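Local coordinates for tail spike protein gp49 (Pseudomonas phage LKA1, PDB 4RU4) that degrades the O-specific polysaccharide of Pseudomonas as a lyase carried in the phage tailspike, probably helping the virus reach its host cell, at residues B[236-241]-B[259-264]; B[241-246]-B[269-274]; B[286-291]-B[316-321]. All coordinates share one frame; numbering follows the deposited sequence.

Contact 1 of 3, residues B[236-241]-B[259-264]. With NA (sodium ion), chain Y.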
loop_
_atom_site.group_PDB
_atom_site.type_symbol
_atom_site.label_atom_id
_atom_site.label_comp_id
_atom_site.label_asym_id
_atom_site.label_seq_id
_atom_site.Cartn_x
_atom_site.Cartn_y
_atom_site.Cartn_z
ATOM N N VAL B 236 2.499 10.518 21.611
ATOM C CA VAL B 236 3.187 10.306 22.879
ATOM C C VAL B 236 4.615 9.846 22.661
ATOM O O VAL B 236 4.944 9.234 21.636
ATOM C CB VAL B 236 2.474 9.336 23.871
ATOM C CG1 VAL B 236 1.023 9.785 24.143
ATOM C CG2 VAL B 236 2.549 7.896 23.382
ATOM N N THR B 237 5.457 10.145 23.633
ATOM C CA THR B 237 6.804 9.616 23.646
ATOM C C THR B 237 6.939 8.731 24.886
ATOM O O THR B 237 6.616 9.161 25.973
ATOM C CB THR B 237 7.845 10.752 23.666
ATOM O OG1 THR B 237 7.673 11.556 22.495
ATOM C CG2 THR B 237 9.270 10.177 23.650
ATOM N N VAL B 238 7.368 7.482 24.727
ATOM C CA VAL B 238 7.504 6.616 25.897
ATOM C C VAL B 238 8.862 5.945 25.872
ATOM O O VAL B 238 9.246 5.373 24.857
ATOM C CB VAL B 238 6.415 5.525 25.912
ATOM C CG1 VAL B 238 6.560 4.646 27.165
ATOM C CG2 VAL B 238 4.988 6.159 25.837
ATOM N N THR B 239 9.593 6.010 26.974
ATOM C CA THR B 239 10.797 5.207 27.103
ATOM C C THR B 239 10.679 4.385 28.369
ATOM O O THR B 239 9.966 4.765 29.309
ATOM C CB THR B 239 12.092 6.056 27.164
ATOM O OG1 THR B 239 12.118 6.820 28.383
ATOM C CG2 THR B 239 12.183 6.968 25.948
ATOM N N LEU B 240 11.360 3.255 28.390
ATOM C CA LEU B 240 11.206 2.313 29.482
ATOM C C LEU B 240 12.369 1.360 29.357
ATOM O O LEU B 240 13.003 1.291 28.298
ATOM C CB LEU B 240 9.886 1.540 29.342
ATOM C CG LEU B 240 9.479 0.566 30.454
ATOM C CD1 LEU B 240 9.103 1.339 31.705
ATOM C CD2 LEU B 240 8.353 -0.341 30.017
ATOM N N ALA B 241 12.658 0.645 30.439
ATOM C CA ALA B 241 13.642 -0.433 30.402
ATOM C C ALA B 241 13.024 -1.593 31.158
ATOM O O ALA B 241 13.484 -1.949 32.234
ATOM C CB ALA B 241 14.927 0.004 31.067
ATOM N N SER B 259 3.401 8.250 17.429
ATOM C CA SER B 259 4.074 8.120 18.722
ATOM C C SER B 259 5.475 7.526 18.585
ATOM O O SER B 259 5.753 6.801 17.634
ATOM C CB SER B 259 3.210 7.287 19.691
ATOM O OG SER B 259 1.958 7.938 19.848
ATOM N N ASN B 260 6.341 7.836 19.537
ATOM C CA ASN B 260 7.696 7.290 19.554
ATOM C C ASN B 260 7.845 6.471 20.820
ATOM O O ASN B 260 7.816 7.008 21.912
ATOM C CB ASN B 260 8.763 8.392 19.501
ATOM C CG ASN B 260 8.966 8.935 18.076
ATOM O OD1 ASN B 260 8.041 8.917 17.269
ATOM N ND2 ASN B 260 10.180 9.382 17.764
ATOM N N ILE B 261 8.019 5.169 20.649
ATOM C CA ILE B 261 8.059 4.248 21.764
ATOM C C ILE B 261 9.397 3.521 21.753
ATOM O O ILE B 261 9.805 2.953 20.722
ATOM C CB ILE B 261 6.955 3.176 21.653
ATOM C CG1 ILE B 261 5.575 3.809 21.351
ATOM C CG2 ILE B 261 6.938 2.329 22.946
ATOM C CD1 ILE B 261 5.135 4.864 22.391
ATOM N N SER B 262 10.095 3.527 22.888
ATOM C CA SER B 262 11.412 2.879 22.964
ATOM C C SER B 262 11.548 2.075 24.249
ATOM O O SER B 262 11.614 2.652 25.336
ATOM C CB SER B 262 12.535 3.931 22.896
ATOM O OG SER B 262 13.821 3.330 22.978
ATOM N N ASN B 263 11.605 0.751 24.128
ATOM C CA ASN B 263 11.800 -0.097 25.299
ATOM C C ASN B 263 13.146 -0.821 25.256
ATOM O O ASN B 263 13.340 -1.742 24.470
ATOM C CB ASN B 263 10.623 -1.082 25.494
ATOM C CG ASN B 263 10.767 -1.920 26.764
ATOM O OD1 ASN B 263 11.578 -1.608 27.634
ATOM N ND2 ASN B 263 10.021 -3.021 26.842
ATOM N N ILE B 264 14.066 -0.389 26.132
ATOM C CA ILE B 264 15.413 -0.930 26.202
ATOM C C ILE B 264 15.336 -2.359 26.708
ATOM O O ILE B 264 16.226 -3.171 26.427
ATOM C CB ILE B 264 16.271 -0.025 27.143
ATOM C CG1 ILE B 264 16.594 1.269 26.403
ATOM C CG2 ILE B 264 17.535 -0.722 27.663
ATOM C CD1 ILE B 264 16.988 2.425 27.318
HETATM NA NA NA Y . 15.792 4.936 24.548
HETATM O O HOH W 1 14.116 3.300 26.529
HETATM O O HOH W 2 16.022 5.892 27.063
#
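The torsions of I261 bring its tip to V238: CG1 stands anti to the carbonyl carbon (chi1 -49°), and chi2 of -57° carries CD1 across to its neighbour. The two side chains lie side by side, and I261 CD1 meets V238 CG2 at 3.7 Å. S259 OG, anti to its carbonyl carbon, receives an almost straight bond from V236 N at 3.2 Å, while also bonding to T257 O. The main chain alternates regularly, S262 N giving to V238 O at 2.8 Å. The bond from L240 N to S262 O is weak, but I264 N to L240 O restores the pattern, and one water donates to both carbonyls. N263 OD1 sits 3.3 Å from L240 O, two acceptors; N263 OD1 takes the N-H of G265, and ND2 bonds to N242 O and Y271 O. On the face that carries T237 and T239, N260 reaches D253 of the second subunit, and S262 OG, in one of two conformers, binds a sodium ion at 3.0 Å together with a water. Two parallel strands in exact register, each residue level with its partner one coil on, mark a right-handed parallel beta-helix of the pectate lyase type.

Contact 2 of 3, residues B[241-246]-B[269-274]. With EDO (1,2-ethanediol), chain U.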
loop_
_atom_site.group_PDB
_atom_site.type_symbol
_atom_site.label_atom_id
_atom_site.label_comp_id
_atom_site.label_asym_id
_atom_site.label_seq_id
_atom_site.Cartn_x
_atom_site.Cartn_y
_atom_site.Cartn_z
ATOM N N ALA B 241 12.658 0.645 30.439
ATOM C CA ALA B 241 13.642 -0.433 30.402
ATOM C C ALA B 241 13.024 -1.593 31.158
ATOM O O ALA B 241 13.484 -1.949 32.234
ATOM C CB ALA B 241 14.927 0.004 31.067
ATOM N N ASN B 242 11.962 -2.145 30.595
ATOM C CA ASN B 242 11.218 -3.219 31.225
ATOM C C ASN B 242 10.391 -4.016 30.203
ATOM O O ASN B 242 10.890 -4.336 29.109
ATOM C CB ASN B 242 10.357 -2.680 32.380
ATOM C CG ASN B 242 10.109 -3.734 33.478
ATOM O OD1 ASN B 242 9.319 -4.668 33.303
ATOM N ND2 ASN B 242 10.770 -3.566 34.620
ATOM N N ASN B 243 9.144 -4.352 30.534
ATOM C CA ASN B 243 8.412 -5.327 29.715
ATOM C C ASN B 243 7.671 -4.803 28.488
ATOM O O ASN B 243 7.764 -5.413 27.430
ATOM C CB ASN B 243 7.467 -6.183 30.565
ATOM C CG ASN B 243 7.136 -7.524 29.892
ATOM O OD1 ASN B 243 8.015 -8.359 29.682
ATOM N ND2 ASN B 243 5.882 -7.714 29.540
ATOM N N ALA B 244 6.937 -3.692 28.610
ATOM C CA ALA B 244 6.149 -3.176 27.474
ATOM C C ALA B 244 6.005 -1.676 27.530
ATOM O O ALA B 244 5.519 -1.145 28.521
ATOM C CB ALA B 244 4.767 -3.808 27.437
ATOM N N GLY B 245 6.426 -0.996 26.469
ATOM C CA GLY B 245 6.226 0.440 26.400
ATOM C C GLY B 245 4.746 0.772 26.493
ATOM O O GLY B 245 4.335 1.539 27.346
ATOM N N VAL B 246 3.944 0.182 25.604
ATOM C CA VAL B 246 2.493 0.380 25.591
ATOM C C VAL B 246 1.859 -1.004 25.479
ATOM O O VAL B 246 2.238 -1.788 24.616
ATOM C CB VAL B 246 2.046 1.235 24.380
ATOM C CG1 VAL B 246 0.536 1.412 24.353
ATOM C CG2 VAL B 246 2.713 2.610 24.435
ATOM N N ASP B 269 10.285 -10.308 28.023
ATOM C CA ASP B 269 9.695 -10.308 26.701
ATOM C C ASP B 269 9.985 -9.024 25.919
ATOM O O ASP B 269 10.020 -9.058 24.711
ATOM C CB ASP B 269 8.194 -10.530 26.796
ATOM C CG ASP B 269 7.842 -11.945 27.230
ATOM O OD1 ASP B 269 8.703 -12.853 27.117
ATOM O OD2 ASP B 269 6.692 -12.142 27.662
ATOM N N ASP B 270 10.147 -7.910 26.622
ATOM C CA ASP B 270 10.717 -6.687 26.067
ATOM C C ASP B 270 10.071 -6.221 24.745
ATOM O O ASP B 270 10.727 -6.209 23.681
ATOM C CB ASP B 270 12.244 -6.835 25.955
ATOM C CG ASP B 270 12.910 -7.090 27.328
ATOM O OD1 ASP B 270 12.190 -7.085 28.361
ATOM O OD2 ASP B 270 14.149 -7.281 27.389
ATOM N N TYR B 271 8.788 -5.859 24.848
ATOM C CA TYR B 271 7.983 -5.331 23.746
ATOM C C TYR B 271 7.973 -3.808 23.689
ATOM O O TYR B 271 8.082 -3.137 24.710
ATOM C CB TYR B 271 6.524 -5.737 23.913
ATOM C CG TYR B 271 6.261 -7.203 24.103
ATOM C CD1 TYR B 271 6.513 -8.097 23.085
ATOM C CD2 TYR B 271 5.723 -7.690 25.293
ATOM C CE1 TYR B 271 6.253 -9.461 23.226
ATOM C CE2 TYR B 271 5.458 -9.058 25.448
ATOM C CZ TYR B 271 5.732 -9.934 24.399
ATOM O OH TYR B 271 5.492 -11.286 24.503
ATOM N N GLY B 272 7.779 -3.268 22.491
ATOM C CA GLY B 272 7.599 -1.821 22.339
ATOM C C GLY B 272 6.117 -1.521 22.554
ATOM O O GLY B 272 5.732 -0.994 23.585
ATOM N N ILE B 273 5.297 -1.868 21.558
ATOM C CA ILE B 273 3.832 -1.822 21.663
ATOM C C ILE B 273 3.316 -3.249 21.517
ATOM O O ILE B 273 3.692 -3.956 20.571
ATOM C CB ILE B 273 3.218 -0.996 20.506
ATOM C CG1 ILE B 273 3.820 0.398 20.462
ATOM C CG2 ILE B 273 1.691 -0.874 20.649
ATOM C CD1 ILE B 273 3.646 1.137 19.062
ATOM N N ILE B 274 2.473 -3.689 22.445
ATOM C CA ILE B 274 1.885 -5.009 22.329
ATOM C C ILE B 274 0.362 -4.948 22.410
ATOM O O ILE B 274 -0.226 -4.253 23.270
ATOM C CB ILE B 274 2.463 -6.044 23.342
ATOM C CG1 ILE B 274 1.665 -7.358 23.242
ATOM C CG2 ILE B 274 2.453 -5.481 24.777
ATOM C CD1 ILE B 274 2.394 -8.566 23.646
HETATM C C1 EDO U . 1.386 -14.107 24.157
HETATM O O1 EDO U . 1.614 -15.402 24.717
HETATM C C2 EDO U . 2.150 -13.081 24.986
HETATM O O2 EDO U . 2.082 -11.802 24.370
HETATM O O HOH W 3 5.306 -10.396 28.725
HETATM O O HOH W 4 8.799 -11.312 30.408
#
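N243 lays its side-chain amide beside D269, the two groups pointing the same way with amide and carboxylate planes 47° apart. Here the same corner of two successive coils of the pectate lyase-like parallel beta-helix is stacked, the chain bending at G245 and V246 and, one coil on, at G272 and I273. In N243, chi1 of -157° puts CG anti to the backbone N, and chi2 of 64° turns OD1 to D269 N, a weak bond of 3.4 Å. Two waters strengthen the link: one is shared by N243 OD1 and D269 N, the other accepts from N243 ND2 and donates to D269 OD2. Backbone bonds then follow both chains round the bend, from Y271 N to N243 O at 2.8 Å, from V246 N to G272 O at 2.9 Å, and from I274 N to V246 O at 2.9 Å. D270 OD1 lies 3.1 Å from N242 O, two acceptors that do not bond; D270 OD2 instead forms a salt bridge with R291. Apolar contact is made by A244, whose CB touches I274 CG2 at 3.9 Å. From the same isoleucine, CD1 sits 3.5 Å above the plane of the Y271 ring, over its centre, while D269 O lies beyond the opposite face, offset toward the rim.

Contact 3 of 3, residues B[286-291]-B[316-321]. With EDO (1,2-ethanediol), chain T.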
loop_
_atom_site.group_PDB
_atom_site.type_symbol
_atom_site.label_atom_id
_atom_site.label_comp_id
_atom_site.label_asym_id
_atom_site.label_seq_id
_atom_site.Cartn_x
_atom_site.Cartn_y
_atom_site.Cartn_z
ATOM N N CYS B 286 4.100 5.291 13.699
ATOM C CA CYS B 286 4.911 5.248 14.914
ATOM C C CYS B 286 6.356 4.859 14.633
ATOM O O CYS B 286 6.617 4.031 13.739
ATOM C CB CYS B 286 4.332 4.240 15.909
ATOM S SG CYS B 286 2.721 4.728 16.596
ATOM N N LYS B 287 7.280 5.429 15.414
ATOM C CA LYS B 287 8.692 5.010 15.389
ATOM C C LYS B 287 8.935 4.226 16.661
ATOM O O LYS B 287 8.673 4.731 17.766
ATOM C CB LYS B 287 9.637 6.232 15.298
ATOM C CG LYS B 287 11.144 5.876 15.283
ATOM C CD LYS B 287 12.018 7.074 14.811
ATOM C CE LYS B 287 13.530 6.748 14.966
ATOM N NZ LYS B 287 13.921 6.832 16.409
ATOM N N VAL B 288 9.366 2.967 16.526
ATOM C CA VAL B 288 9.393 2.076 17.668
ATOM C C VAL B 288 10.711 1.290 17.748
ATOM O O VAL B 288 11.228 0.788 16.723
ATOM C CB VAL B 288 8.190 1.090 17.630
ATOM C CG1 VAL B 288 8.120 0.279 18.919
ATOM C CG2 VAL B 288 6.857 1.833 17.376
ATOM N N TYR B 289 11.268 1.215 18.953
ATOM C CA TYR B 289 12.382 0.312 19.260
ATOM C C TYR B 289 12.019 -0.525 20.476
ATOM O O TYR B 289 11.459 -0.002 21.427
ATOM C CB TYR B 289 13.691 1.069 19.593
ATOM C CG TYR B 289 14.734 0.119 20.121
ATOM C CD1 TYR B 289 15.496 -0.676 19.254
ATOM C CD2 TYR B 289 14.905 -0.059 21.500
ATOM C CE1 TYR B 289 16.428 -1.569 19.742
ATOM C CE2 TYR B 289 15.820 -0.967 21.996
ATOM C CZ TYR B 289 16.568 -1.728 21.116
ATOM O OH TYR B 289 17.488 -2.619 21.637
ATOM N N ALA B 290 12.355 -1.810 20.453
ATOM C CA ALA B 290 12.367 -2.614 21.683
ATOM C C ALA B 290 13.433 -3.688 21.525
ATOM O O ALA B 290 13.715 -4.095 20.413
ATOM C CB ALA B 290 11.008 -3.235 21.964
ATOM N N ARG B 291 14.038 -4.124 22.628
ATOM C CA ARG B 291 15.098 -5.121 22.566
ATOM C C ARG B 291 14.624 -6.336 21.777
ATOM O O ARG B 291 15.314 -6.769 20.880
ATOM C CB ARG B 291 15.579 -5.541 23.969
ATOM C CG ARG B 291 16.810 -6.449 23.920
ATOM C CD ARG B 291 17.255 -6.957 25.303
ATOM N NE ARG B 291 16.286 -7.909 25.858
ATOM C CZ ARG B 291 16.291 -9.227 25.643
ATOM N NH1 ARG B 291 17.228 -9.799 24.875
ATOM N NH2 ARG B 291 15.344 -9.977 26.200
ATOM N N CYS B 316 4.869 2.489 9.925
ATOM C CA CYS B 316 5.811 2.559 11.053
ATOM C C CYS B 316 7.236 2.214 10.653
ATOM O O CYS B 316 7.461 1.524 9.654
ATOM C CB CYS B 316 5.399 1.583 12.164
ATOM S SG CYS B 316 3.776 1.922 12.920
ATOM N N THR B 317 8.196 2.684 11.439
ATOM C CA THR B 317 9.582 2.201 11.365
ATOM C C THR B 317 9.874 1.482 12.680
ATOM O O THR B 317 9.656 2.047 13.775
ATOM C CB THR B 317 10.611 3.356 11.154
ATOM O OG1 THR B 317 10.458 3.876 9.832
ATOM C CG2 THR B 317 12.059 2.841 11.280
ATOM N N LEU B 318 10.333 0.243 12.576
ATOM C CA LEU B 318 10.535 -0.615 13.730
ATOM C C LEU B 318 11.996 -1.079 13.761
ATOM O O LEU B 318 12.565 -1.431 12.710
ATOM C CB LEU B 318 9.606 -1.852 13.662
ATOM C CG LEU B 318 8.116 -1.588 13.340
ATOM C CD1 LEU B 318 7.349 -2.936 13.393
ATOM C CD2 LEU B 318 7.519 -0.626 14.325
ATOM N N ARG B 319 12.578 -1.079 14.951
ATOM C CA ARG B 319 13.934 -1.598 15.203
ATOM C C ARG B 319 13.952 -2.438 16.472
ATOM O O ARG B 319 13.171 -2.194 17.405
ATOM C CB ARG B 319 14.937 -0.452 15.361
ATOM C CG ARG B 319 15.151 0.398 14.098
ATOM C CD ARG B 319 16.078 1.618 14.417
ATOM N NE ARG B 319 16.484 2.331 13.198
ATOM C CZ ARG B 319 15.807 3.336 12.644
ATOM N NH1 ARG B 319 14.659 3.764 13.176
ATOM N NH2 ARG B 319 16.268 3.912 11.533
ATOM N N ASN B 320 14.820 -3.451 16.497
ATOM C CA ASN B 320 15.037 -4.231 17.701
ATOM C C ASN B 320 16.538 -4.417 17.945
ATOM O O ASN B 320 17.360 -3.882 17.198
ATOM C CB ASN B 320 14.247 -5.570 17.697
ATOM C CG ASN B 320 14.937 -6.688 16.883
ATOM O OD1 ASN B 320 15.817 -6.432 16.048
ATOM N ND2 ASN B 320 14.532 -7.936 17.137
ATOM N N ASP B 321 16.883 -5.144 19.002
ATOM C CA ASP B 321 18.266 -5.493 19.285
ATOM C C ASP B 321 18.587 -6.721 18.439
ATOM O O ASP B 321 18.089 -7.821 18.702
ATOM C CB ASP B 321 18.391 -5.843 20.778
ATOM C CG ASP B 321 19.806 -6.256 21.187
ATOM O OD1 ASP B 321 20.677 -6.433 20.317
ATOM O OD2 ASP B 321 20.049 -6.414 22.406
HETATM C C1 EDO T . 11.642 5.458 19.011
HETATM O O1 EDO T . 12.130 6.759 18.643
HETATM C C2 EDO T . 12.824 4.526 19.215
HETATM O O2 EDO T . 13.592 4.343 18.017
HETATM O O HOH W 5 13.156 2.815 15.578
HETATM O O HOH W 6 19.593 -8.831 23.527
#
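Y289 reaches across to the neighbouring strand, CG anti to the backbone N (chi1 171°), its atoms meeting the main chain from R319 to D321 in turn. Its CD1 lies 3.3 Å from R319 O, its CE1 next passes N320 C, and its OH ends 3.5 Å from D321 CB. R319 CB meets the ring at its edge, in plane, and R184 of the second subunit makes a cation-pi contact with the same tyrosine. R319 is extended from CG to NE, which takes its guanidinium across to D280 and S185 of that subunit. K287 is straight until its last torsion, where chi4 of -75° bends NZ aside; there both hydroxyls of an ethanediol and E172 of the second subunit accept from it. Two like charges come close, K287 NZ and R319 NH1 at 4.5 Å, a repulsion that their acidic partners on the second subunit probably offset. A water in the guanidinium plane joins R319 NH1 to V288 O.

Here two coils of the parallel beta-helix lie strand on strand, the charged face turned to the trimer partner and the other face inward. On that inner face V288 and L318 point the same way, with V288 CB 3.8 Å from L318 CD2. At the entry to the strands, C286 N donates to C316 SG at 3.5 Å, the cysteines taking the same rotamer one above the other. At the exit, D321 N bonds to R291 O at 2.9 Å. R291 CG brushes D321 OD2 at 3.6 Å, but the guanidinium and carboxylate planes are 85° apart, and a water joins R291 NH1 to D321 OD2. Each has another partner: R291 has D270, while D321 OD1 forms a hydrogen bond with T323 and a salt bridge with R174 of the second subunit.

From the N terminus, segment 236-241 opens contact 1 and passes at A241 straight into 241-246, the first half of contact 2. Contact 1 closes at 259-264 before contact 2 closes at 269-274, so these two cross, each spanning one coil. Contact 3 comes in series, with 286-291 pairing one coil on with 316-321. Strand 260-263 also pairs with 287-290, which places contacts 1 and 3 on one continuous face of the beta-helix, the face that meets the second subunit. Contact 2 stacks the corners that follow this face in two successive coils. The side chains of N263 and D270 tie those corners to contact 1 and contact 3 respectively.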